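Putative PLP-dependent aminotransferase (Bacillus cereus ATCC 10987, PDB 3JU7) probably binds pyridoxal phosphate and acts as an aminotransferase of the DegT/DnrJ/EryC1/StrS family. Local coordinates at residues A[135-138]-A[142-145]. Residues are numbered along the deposited sequence; the frame is centred on the assembly and turned at random.
Sequences PYAT and WMNL
The methyl group of Met143, present as selenomethionine, packs against the ring of Pro135, with Met143 CE 3.6 Å from Pro135 CB and 3.8 Å from Pro135 CG; the two side chains cross at roughly a right angle. One atom back along the same chain, Met143 SE lies 3.4 Å from the carbonyl oxygen Tyr136 O, a close approach without a hydrogen bond. At its base Met143 CB meets the methyl of Ala137, CB to CB 4.1 Å. The chain thus runs over three consecutive residues. It leaves its backbone extended, CG anti to the backbone N (chi1 179°) and SE anti to CA, and bends only at chi3 (73°), which turns CE onto the proline. Both segments belong to the loop between strand 130-133 and helix 146-153, a strand-to-helix connection of the PLP-dependent aminotransferase fold, and no hydrogen bond joins them directly. The loop changes direction at Ala137, the centre of an inverse gamma turn in which Thr138 N makes a weak bond of 2.8 Å to Tyr136 O, the oxygen that SE approaches. Behind the apolar contact, Val160 of strand 159-161 touches both Pro135 and Met143, and backbone hydrogen bonds between Asp161 and both Pro135 and Ala137 tie this part of the loop to that strand. Tyr136 CB points away from residues 142-145; Thr138 CA sits over one face of the Tyr136 ring, toward the rim, and the tyrosine hydroxyl is hydrogen-bonded to Phe139 N. On the later segment, Met143 O accepts a bond from Tyr175 OH, while Asn144 OD1 caps Glu146 N where helix 146-153 begins.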
ATOM      1  N   PRO A 135     -13.002  16.975  -0.119  1.00 21.77           N
ATOM      2  CA  PRO A 135     -12.287  18.209  -0.428  1.00 24.67           C
ATOM      3  C   PRO A 135     -10.781  18.010  -0.296  1.00 25.19           C
ATOM      4  O   PRO A 135     -10.313  17.081   0.410  1.00 26.82           O
ATOM      5  CB  PRO A 135     -12.806  19.197   0.630  1.00 24.52           C
ATOM      6  CG  PRO A 135     -13.197  18.345   1.758  1.00 24.54           C
ATOM      7  CD  PRO A 135     -13.603  17.012   1.229  1.00 23.18           C
ATOM      8  N   TYR A 136     -10.038  18.858  -1.002  1.00 24.14           N
ATOM      9  CA  TYR A 136      -8.570  18.908  -0.882  1.00 22.84           C
ATOM     10  C   TYR A 136      -8.104  20.229  -0.256  1.00 22.25           C
ATOM     11  O   TYR A 136      -8.478  21.293  -0.707  1.00 20.02           O
ATOM     12  CB  TYR A 136      -7.988  18.717  -2.264  1.00 22.81           C
ATOM     13  CG  TYR A 136      -6.538  19.061  -2.430  1.00 24.25           C
ATOM     14  CD1 TYR A 136      -5.589  18.648  -1.522  1.00 25.98           C
ATOM     15  CD2 TYR A 136      -6.110  19.756  -3.550  1.00 20.77           C
ATOM     16  CE1 TYR A 136      -4.242  18.963  -1.707  1.00 24.37           C
ATOM     17  CE2 TYR A 136      -4.769  20.071  -3.736  1.00 24.12           C
ATOM     18  CZ  TYR A 136      -3.840  19.683  -2.819  1.00 25.85           C
ATOM     19  OH  TYR A 136      -2.500  20.036  -3.004  1.00 30.79           O
ATOM     20  N   ALA A 137      -7.302  20.160   0.795  1.00 23.05           N
ATOM     21  CA  ALA A 137      -6.803  21.361   1.459  1.00 22.35           C
ATOM     22  C   ALA A 137      -5.597  21.858   0.642  1.00 24.68           C
ATOM     23  O   ALA A 137      -4.422  21.717   1.028  1.00 25.44           O
ATOM     24  CB  ALA A 137      -6.436  21.061   2.902  1.00 21.13           C
ATOM     25  N   THR A 138      -5.932  22.452  -0.495  1.00 22.19           N
ATOM     26  CA  THR A 138      -4.980  22.794  -1.548  1.00 24.22           C
ATOM     27  C   THR A 138      -3.679  23.386  -1.043  1.00 23.43           C
ATOM     28  O   THR A 138      -3.680  24.373  -0.290  1.00 23.40           O
ATOM     29  CB  THR A 138      -5.636  23.797  -2.545  1.00 24.52           C
ATOM     30  OG1 THR A 138      -6.882  23.252  -2.960  1.00 21.58           O
ATOM     31  CG2 THR A 138      -4.743  24.099  -3.746  1.00 19.16           C
ATOM     32  N   TRP A 142      -4.728  26.142   5.055  1.00 23.50           N
ATOM     33  CA  TRP A 142      -5.744  26.089   6.064  1.00 23.97           C
ATOM     34  C   TRP A 142      -7.125  26.282   5.472  1.00 22.65           C
ATOM     35  O   TRP A 142      -7.682  27.370   5.509  1.00 22.96           O
ATOM     36  CB  TRP A 142      -5.446  27.145   7.097  1.00 24.07           C
ATOM     37  CG  TRP A 142      -6.149  26.972   8.347  1.00 26.99           C
ATOM     38  CD1 TRP A 142      -7.334  27.538   8.708  1.00 24.62           C
ATOM     39  CD2 TRP A 142      -5.685  26.227   9.476  1.00 28.45           C
ATOM     40  NE1 TRP A 142      -7.638  27.184   9.991  1.00 26.20           N
ATOM     41  CE2 TRP A 142      -6.653  26.374  10.489  1.00 25.30           C
ATOM     42  CE3 TRP A 142      -4.540  25.456   9.728  1.00 21.91           C
ATOM     43  CZ2 TRP A 142      -6.537  25.752  11.731  1.00 24.27           C
ATOM     44  CZ3 TRP A 142      -4.415  24.835  10.955  1.00 23.61           C
ATOM     45  CH2 TRP A 142      -5.417  24.982  11.954  1.00 20.89           C
HETATM   46  N   MSE A 143      -7.653  25.205   4.903  1.00 24.53           N
HETATM   47  CA  MSE A 143      -9.033  25.163   4.402  1.00 23.20           C
HETATM   48  C   MSE A 143      -9.927  24.902   5.585  1.00 24.58           C
HETATM   49  O   MSE A 143      -9.906  23.817   6.174  1.00 24.92           O
HETATM   50  CB  MSE A 143      -9.203  24.060   3.386  1.00 23.27           C
HETATM   51  CG  MSE A 143     -10.611  23.941   2.841  1.00 22.56           C
HETATM   52 SE   MSE A 143     -10.712  22.465   1.617  0.75 18.93          SE
HETATM   53  CE  MSE A 143     -10.615  20.961   2.872  1.00 21.71           C
ATOM     54  N   ASN A 144     -10.708  25.908   5.951  1.00 26.23           N
ATOM     55  CA  ASN A 144     -11.531  25.833   7.128  1.00 26.56           C
ATOM     56  C   ASN A 144     -12.553  24.718   6.985  1.00 26.14           C
ATOM     57  O   ASN A 144     -13.115  24.553   5.912  1.00 26.83           O
ATOM     58  CB  ASN A 144     -12.250  27.156   7.359  1.00 29.05           C
ATOM     59  CG  ASN A 144     -12.730  27.294   8.781  1.00 39.20           C
ATOM     60  OD1 ASN A 144     -13.772  26.723   9.175  1.00 40.95           O
ATOM     61  ND2 ASN A 144     -11.956  28.047   9.586  1.00 47.63           N
ATOM     62  N   LEU A 145     -12.811  23.981   8.071  1.00 26.77           N
ATOM     63  CA  LEU A 145     -13.650  22.774   8.016  1.00 27.70           C
ATOM     64  C   LEU A 145     -15.034  22.903   8.662  1.00 27.09           C
ATOM     65  O   LEU A 145     -15.752  21.902   8.740  1.00 26.35           O
ATOM     66  CB  LEU A 145     -12.899  21.578   8.638  1.00 26.98           C
ATOM     67  CG  LEU A 145     -11.627  21.174   7.900  1.00 28.65           C
ATOM     68  CD1 LEU A 145     -10.910  20.072   8.642  1.00 14.92           C
ATOM     69  CD2 LEU A 145     -11.981  20.742   6.479  1.00 21.95           C
TER